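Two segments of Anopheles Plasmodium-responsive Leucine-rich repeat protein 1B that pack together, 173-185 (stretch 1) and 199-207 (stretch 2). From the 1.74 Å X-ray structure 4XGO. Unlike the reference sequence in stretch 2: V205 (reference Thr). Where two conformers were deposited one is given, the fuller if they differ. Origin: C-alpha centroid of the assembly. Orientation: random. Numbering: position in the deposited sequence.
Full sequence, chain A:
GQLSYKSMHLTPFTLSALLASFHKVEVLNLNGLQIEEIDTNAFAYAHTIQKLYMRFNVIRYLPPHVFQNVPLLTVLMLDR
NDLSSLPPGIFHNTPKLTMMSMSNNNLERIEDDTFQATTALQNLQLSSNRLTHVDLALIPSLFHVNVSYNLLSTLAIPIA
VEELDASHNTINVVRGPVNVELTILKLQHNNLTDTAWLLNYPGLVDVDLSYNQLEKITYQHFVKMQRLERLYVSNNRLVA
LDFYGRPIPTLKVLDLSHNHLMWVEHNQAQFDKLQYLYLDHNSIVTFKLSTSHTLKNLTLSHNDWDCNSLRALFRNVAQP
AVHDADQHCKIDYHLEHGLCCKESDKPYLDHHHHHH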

# COMPACT_ATOMS: atom_id res chain seq x y z
N VAL A 173 6.99 27.90 2.75
CA VAL A 173 6.30 29.08 3.23
C VAL A 173 5.12 28.69 4.10
O VAL A 173 4.27 27.91 3.68
CB VAL A 173 5.76 29.91 2.04
CG1 VAL A 173 4.86 31.05 2.52
CG2 VAL A 173 6.92 30.46 1.21
N VAL A 174 5.05 29.29 5.28
CA VAL A 174 3.90 29.15 6.17
C VAL A 174 3.27 30.52 6.33
O VAL A 174 3.98 31.50 6.59
CB VAL A 174 4.33 28.62 7.54
CG1 VAL A 174 3.14 28.59 8.50
CG2 VAL A 174 4.99 27.26 7.42
N ARG A 175 1.95 30.60 6.17
CA ARG A 175 1.25 31.88 6.33
C ARG A 175 -0.09 31.70 7.02
O ARG A 175 -0.51 30.56 7.28
CB ARG A 175 1.09 32.61 4.99
CG ARG A 175 0.38 31.84 3.90
CD ARG A 175 0.39 32.61 2.58
N GLY A 176 -0.72 32.82 7.36
CA GLY A 176 -2.07 32.83 7.90
C GLY A 176 -2.16 33.64 9.18
O GLY A 176 -1.13 34.10 9.69
N PRO A 177 -3.39 33.81 9.71
CA PRO A 177 -3.67 34.61 10.90
C PRO A 177 -3.02 34.08 12.17
O PRO A 177 -2.74 32.88 12.29
CB PRO A 177 -5.19 34.51 11.04
CG PRO A 177 -5.57 33.28 10.29
CD PRO A 177 -4.61 33.22 9.15
N VAL A 178 -2.82 34.96 13.14
CA VAL A 178 -2.33 34.52 14.44
C VAL A 178 -3.36 33.51 14.97
O VAL A 178 -4.58 33.73 14.90
CB VAL A 178 -2.13 35.70 15.41
CG1 VAL A 178 -1.94 35.23 16.84
CG2 VAL A 178 -0.91 36.52 14.97
N ASN A 179 -2.84 32.38 15.44
CA ASN A 179 -3.68 31.29 15.90
C ASN A 179 -3.14 30.88 17.25
O ASN A 179 -2.06 30.33 17.34
CB ASN A 179 -3.64 30.13 14.88
CG ASN A 179 -4.35 28.87 15.36
OD1 ASN A 179 -4.66 28.72 16.53
ND2 ASN A 179 -4.61 27.97 14.44
N VAL A 180 -3.91 31.15 18.31
CA VAL A 180 -3.48 30.82 19.68
C VAL A 180 -3.93 29.43 20.11
O VAL A 180 -3.52 28.96 21.17
CB VAL A 180 -3.99 31.87 20.71
CG1 VAL A 180 -3.75 33.28 20.18
CG2 VAL A 180 -5.46 31.67 21.06
N GLU A 181 -4.78 28.78 19.31
CA GLU A 181 -5.28 27.45 19.64
C GLU A 181 -4.38 26.32 19.16
O GLU A 181 -4.48 25.21 19.69
CB GLU A 181 -6.68 27.25 19.05
CG GLU A 181 -7.73 28.17 19.64
CD GLU A 181 -7.91 27.95 21.13
OE1 GLU A 181 -8.00 28.95 21.87
OE2 GLU A 181 -7.94 26.77 21.56
N LEU A 182 -3.56 26.58 18.15
CA LEU A 182 -2.71 25.54 17.55
C LEU A 182 -1.74 24.97 18.59
O LEU A 182 -0.90 25.69 19.14
CB LEU A 182 -1.93 26.08 16.36
CG LEU A 182 -1.06 25.09 15.58
CD1 LEU A 182 -1.87 23.92 15.06
CD2 LEU A 182 -0.31 25.77 14.43
N THR A 183 -1.85 23.66 18.79
CA THR A 183 -1.20 22.93 19.88
C THR A 183 -0.16 21.95 19.35
O THR A 183 0.93 21.85 19.89
CB THR A 183 -2.29 22.19 20.71
OG1 THR A 183 -3.15 23.16 21.33
CG2 THR A 183 -1.70 21.30 21.78
N ILE A 184 -0.52 21.21 18.30
CA ILE A 184 0.36 20.21 17.72
C ILE A 184 0.54 20.55 16.25
O ILE A 184 -0.43 20.61 15.51
CB ILE A 184 -0.25 18.80 17.86
CG1 ILE A 184 -0.43 18.45 19.35
CG2 ILE A 184 0.62 17.77 17.18
CD1 ILE A 184 -1.15 17.14 19.59
N LEU A 185 1.79 20.75 15.84
CA LEU A 185 2.14 21.07 14.46
C LEU A 185 3.24 20.12 13.95
O LEU A 185 4.39 20.13 14.46
CB LEU A 185 2.62 22.51 14.34
CG LEU A 185 2.98 23.03 12.95
CD1 LEU A 185 1.81 22.90 11.99
CD2 LEU A 185 3.44 24.49 13.07
N LEU A 199 6.24 32.81 15.54
CA LEU A 199 5.72 33.92 16.35
C LEU A 199 4.19 34.05 16.34
O LEU A 199 3.62 34.65 17.25
CB LEU A 199 6.36 35.24 15.89
CG LEU A 199 7.84 35.39 16.27
CD1 LEU A 199 8.47 36.51 15.45
CD2 LEU A 199 8.00 35.67 17.75
N ASN A 200 3.54 33.50 15.31
CA ASN A 200 2.08 33.58 15.17
C ASN A 200 1.31 32.43 15.84
O ASN A 200 0.06 32.39 15.77
CB ASN A 200 1.69 33.63 13.70
CG ASN A 200 2.24 34.86 12.99
OD1 ASN A 200 2.49 35.89 13.60
ND2 ASN A 200 2.41 34.74 11.68
N TYR A 201 2.04 31.51 16.50
CA TYR A 201 1.46 30.32 17.13
C TYR A 201 1.92 30.15 18.58
O TYR A 201 2.68 29.23 18.92
CB TYR A 201 1.78 29.08 16.27
CG TYR A 201 1.41 29.34 14.85
CD1 TYR A 201 0.08 29.42 14.47
CD2 TYR A 201 2.38 29.61 13.90
CE1 TYR A 201 -0.28 29.70 13.17
CE2 TYR A 201 2.03 29.90 12.59
CZ TYR A 201 0.69 29.95 12.23
OH TYR A 201 0.32 30.26 10.94
N PRO A 202 1.45 31.05 19.48
CA PRO A 202 1.95 31.07 20.85
C PRO A 202 1.43 29.93 21.75
O PRO A 202 1.94 29.77 22.86
CB PRO A 202 1.48 32.43 21.38
CG PRO A 202 0.27 32.75 20.57
CD PRO A 202 0.54 32.18 19.21
N GLY A 203 0.46 29.16 21.26
CA GLY A 203 -0.13 28.07 22.03
C GLY A 203 0.52 26.72 21.80
O GLY A 203 0.11 25.71 22.37
N LEU A 204 1.53 26.68 20.94
CA LEU A 204 2.14 25.43 20.52
C LEU A 204 2.73 24.67 21.69
O LEU A 204 3.41 25.25 22.55
CB LEU A 204 3.22 25.68 19.47
CG LEU A 204 2.73 25.93 18.05
CD1 LEU A 204 3.93 26.39 17.22
CD2 LEU A 204 2.13 24.65 17.47
N VAL A 205 2.42 23.37 21.72
CA VAL A 205 2.94 22.44 22.71
C VAL A 205 3.96 21.48 22.10
O VAL A 205 5.00 21.19 22.70
CB VAL A 205 1.78 21.65 23.36
CG1 VAL A 205 2.30 20.60 24.34
CG2 VAL A 205 0.85 22.63 24.07
N ASP A 206 3.66 20.98 20.90
CA ASP A 206 4.53 20.03 20.20
C ASP A 206 4.74 20.51 18.77
O ASP A 206 3.79 20.71 18.01
CB ASP A 206 3.93 18.62 20.20
CG ASP A 206 3.56 18.13 21.59
OD1 ASP A 206 4.45 18.06 22.47
OD2 ASP A 206 2.37 17.83 21.81
N VAL A 207 6.00 20.72 18.41
CA VAL A 207 6.34 21.14 17.06
C VAL A 207 7.44 20.26 16.50
O VAL A 207 8.50 20.10 17.12
CB VAL A 207 6.68 22.66 16.96
CG1 VAL A 207 7.84 23.04 17.84
CG2 VAL A 207 6.98 23.04 15.52
O HOH W 1 1.38 32.68 10.09
O HOH W 2 -2.33 30.88 10.74
O HOH W 3 -0.59 28.43 18.83

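The contact buries 791 Å², both sides summed, and follows a parallel register from V178 opposite N200 to L185 opposite V207. At the start of stretch 1, V174 CG1 lies 4.4 Å from Y201 CE2. G176, with phi/psi 129/175, adopts angles that would jam a CB against the preceding carbonyl; its O accepts from water 1 (2.9 Å), which also donates to Y201 OH (2.8 Å) and accepts from N200 ND2 (2.8 Å). Water 2 accepts from Y201 OH (2.7 Å) and donates to P177 O (2.6 Å), so the buried tyrosine hydroxyl is satisfied by water. N179 N donates to N200 O (2.9 Å, 169°), while N179 OD1 accepts from L182 N (2.9 Å), bracing the loop. V180 O sits 3.6 Å from G203 CA; an ideal CB there would fall 2.2 Å from that oxygen, so glycine fits. Water 3 links N179 O and L182 O to G203 N. The L182 side chain reaches Y201 (CD2 to CD1, 3.7 Å) and L204 (CG to CD2, 3.7 Å). T183 O accepts from both V205 N (2.8 Å, 161°) and D206 N (3.0 Å, 170°), leading into the parallel bridges I184–D206 and L185–V207. L185 N donates to D206 O (3.0 Å, 171°), and L185 CB packs 3.8 Å from L204 CD2, extending the buried leucine cluster.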